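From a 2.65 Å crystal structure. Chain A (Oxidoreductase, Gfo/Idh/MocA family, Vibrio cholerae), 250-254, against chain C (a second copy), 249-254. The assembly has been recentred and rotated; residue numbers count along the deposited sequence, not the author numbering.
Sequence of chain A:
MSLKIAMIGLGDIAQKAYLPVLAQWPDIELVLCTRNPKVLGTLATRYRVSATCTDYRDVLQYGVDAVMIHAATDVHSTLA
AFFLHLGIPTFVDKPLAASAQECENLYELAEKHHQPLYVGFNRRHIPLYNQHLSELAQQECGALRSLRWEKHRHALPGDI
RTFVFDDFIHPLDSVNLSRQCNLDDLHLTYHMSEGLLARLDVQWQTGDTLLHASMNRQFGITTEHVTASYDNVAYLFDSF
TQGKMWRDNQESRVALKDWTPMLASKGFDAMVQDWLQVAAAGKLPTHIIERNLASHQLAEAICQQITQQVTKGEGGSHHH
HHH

Chain A, residues 250-254: QESRV
Chain C, residues 249-254: NQESRV

Two copies of one strand, residues 250-254 of chains A and C, meet edge to edge and run in nearly opposite directions: their N-to-C directions lie 152° apart, and the axes approach to 4.7 Å. The register centres on A:Ser252 and C:Ser252, whose CA atoms are 4.1 Å apart and whose backbones form a single bridge; A:Glu251 faces C:Arg253 and A:Arg253 faces C:Glu251, each with a CA-CA distance of 5.5 Å. Both backbones are extended over 250-254, and the contact buries 341 Å² summed over both sides.

Along chain C, C:Asn249 (phi/psi 53/41, not extended; chi1 -159°, t, chi2 32°) precedes the strand and does not touch the chain A stretch; its OD1 is hydrogen-bonded elsewhere in the structure. C:Gln250 (-139/147) enters the strand with its CA-to-CB bond sideways; chi1, chi2 and chi3 at -176°, -176° and 179° stretch it out, so that its end comes nearer chain A and OE1 lies 4.0 Å from CB of A:Ser252. A long, polar residue suits this exposed position. Its counterpart A:Gln250 (-132/153; chi1 m, chi2 t, chi3 52°) reaches chain C through water 1, which donates to A:Gln250 OE1 at 2.9 Å and is hydrogen-bonded to C:Ser252 OG at 3.1 Å.

C:Glu251 (-108/126) supplies the first direct backbone link: A:Arg253 N donates to C:Glu251 O at 2.9 Å, with an N-H...O angle of 164°. The same oxygen, C:Glu251 O, receives a CA-H...O contact from A:Ser252 CA at 3.5 Å. Water 3 extends the pairing where the strands diverge, accepting from C:Glu251 N at 3.2 Å and donating to A:Arg253 O at 3.0 Å. The C:Glu251 side chain, sideways with chi1 and chi2 both t and chi3 127°, lies along A:Arg253, its OE1 3.6 Å from A:Arg253 CD: carboxylate against the aliphatic part of the arginine.

C:Ser252 (-129/160; chi1 76°, p) and A:Ser252 (-131/158; chi1 42°, p) occupy the centre, both sideways. Their small side chains accompany the close CA-CA approach, and C:Ser252 CA makes its own CA-H...O contact with A:Glu251 O at 3.5 Å.

C:Arg253 (-98/137) repeats the pairing in reverse: its N donates to A:Glu251 O at 2.9 Å and 160°, while water 2 donates to C:Arg253 O at 2.9 Å and accepts from A:Glu251 N at 3.2 Å. Its CA-to-CB bond points toward chain A, and three t rotamers with chi4 -85° extend the chain until C:Arg253 CD lies 3.8 Å from CD of A:Glu251 (-116/128; chi1 and chi2 t, chi3 150°). A:Arg253 (-93/136) is likewise toward, t through chi3 with chi4 -73°. In both pairs the aliphatic part of the arginine packs beside the glutamate of the other chain, flanking the backbone hydrogen bonds.

C:Val254 (-125/129; m) and A:Val254 (-124/124; m) turn away; both are buried, as suits valine, but neither is covered by the opposing stretch.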

# COMPACT_ATOMS: atom_id res chain seq x y z
N GLN A 250 4.32 12.19 -9.45
CA GLN A 250 3.45 11.06 -9.60
C GLN A 250 4.13 9.91 -8.93
O GLN A 250 5.36 9.88 -8.85
CB GLN A 250 3.27 10.70 -11.05
CG GLN A 250 2.50 11.68 -11.86
CD GLN A 250 2.35 11.15 -13.27
OE1 GLN A 250 1.91 10.00 -13.47
NE2 GLN A 250 2.72 11.96 -14.27
N GLU A 251 3.34 8.95 -8.47
CA GLU A 251 3.88 7.77 -7.82
C GLU A 251 3.53 6.59 -8.68
O GLU A 251 2.37 6.41 -9.07
CB GLU A 251 3.26 7.61 -6.43
CG GLU A 251 3.37 6.20 -5.84
CD GLU A 251 2.97 6.16 -4.37
OE1 GLU A 251 2.46 5.12 -3.92
OE2 GLU A 251 3.17 7.17 -3.66
N SER A 252 4.53 5.79 -9.02
CA SER A 252 4.28 4.58 -9.81
C SER A 252 4.99 3.43 -9.12
O SER A 252 5.91 3.65 -8.34
CB SER A 252 4.79 4.74 -11.24
OG SER A 252 6.04 5.40 -11.29
N ARG A 253 4.55 2.22 -9.41
CA ARG A 253 5.11 1.02 -8.81
C ARG A 253 6.22 0.44 -9.68
O ARG A 253 6.09 0.43 -10.90
CB ARG A 253 3.99 -0.01 -8.63
CG ARG A 253 4.44 -1.40 -8.24
CD ARG A 253 3.24 -2.28 -7.80
NE ARG A 253 3.63 -3.67 -7.50
CZ ARG A 253 3.95 -4.57 -8.41
NH1 ARG A 253 3.94 -4.25 -9.71
NH2 ARG A 253 4.30 -5.80 -8.03
N VAL A 254 7.32 0.04 -9.06
CA VAL A 254 8.43 -0.59 -9.78
C VAL A 254 8.65 -1.93 -9.09
O VAL A 254 8.87 -1.97 -7.87
CB VAL A 254 9.77 0.21 -9.71
CG1 VAL A 254 9.72 1.44 -10.59
CG2 VAL A 254 10.09 0.57 -8.28
N ASN C 249 0.39 -2.22 -18.49
CA ASN C 249 0.90 -3.16 -17.52
C ASN C 249 1.77 -2.49 -16.48
O ASN C 249 2.79 -3.03 -16.07
CB ASN C 249 1.69 -4.25 -18.21
CG ASN C 249 1.81 -5.49 -17.35
OD1 ASN C 249 0.91 -5.79 -16.57
ND2 ASN C 249 2.92 -6.21 -17.50
N GLN C 250 1.33 -1.33 -16.03
CA GLN C 250 2.05 -0.58 -15.04
C GLN C 250 1.00 -0.01 -14.09
O GLN C 250 -0.13 0.29 -14.52
CB GLN C 250 2.85 0.52 -15.72
CG GLN C 250 3.74 1.32 -14.79
CD GLN C 250 4.45 2.48 -15.50
OE1 GLN C 250 5.22 3.25 -14.88
NE2 GLN C 250 4.20 2.61 -16.81
N GLU C 251 1.35 0.11 -12.82
CA GLU C 251 0.47 0.62 -11.78
C GLU C 251 0.90 2.00 -11.34
O GLU C 251 2.05 2.19 -10.96
CB GLU C 251 0.50 -0.29 -10.56
CG GLU C 251 -0.13 0.30 -9.32
CD GLU C 251 -0.27 -0.73 -8.21
OE1 GLU C 251 0.20 -0.48 -7.07
OE2 GLU C 251 -0.85 -1.81 -8.46
N SER C 252 -0.02 2.96 -11.38
CA SER C 252 0.32 4.31 -10.94
C SER C 252 -0.77 4.72 -9.95
O SER C 252 -1.85 4.16 -9.94
CB SER C 252 0.35 5.29 -12.11
OG SER C 252 -0.95 5.63 -12.52
N ARG C 253 -0.47 5.72 -9.13
CA ARG C 253 -1.41 6.19 -8.12
C ARG C 253 -2.18 7.41 -8.59
O ARG C 253 -1.61 8.31 -9.21
CB ARG C 253 -0.64 6.51 -6.84
CG ARG C 253 -1.42 7.28 -5.82
CD ARG C 253 -0.57 7.53 -4.58
NE ARG C 253 -1.31 8.19 -3.52
CZ ARG C 253 -1.48 9.50 -3.42
NH1 ARG C 253 -0.94 10.32 -4.33
NH2 ARG C 253 -2.23 9.98 -2.43
N VAL C 254 -3.48 7.43 -8.33
CA VAL C 254 -4.32 8.57 -8.69
C VAL C 254 -5.02 9.04 -7.42
O VAL C 254 -5.63 8.24 -6.71
CB VAL C 254 -5.40 8.18 -9.71
CG1 VAL C 254 -4.81 8.13 -11.10
CG2 VAL C 254 -6.00 6.85 -9.34
O HOH W 1 -0.61 8.68 -13.19
O HOH W 2 0.32 9.97 -7.86
O HOH W 3 3.97 -1.41 -11.94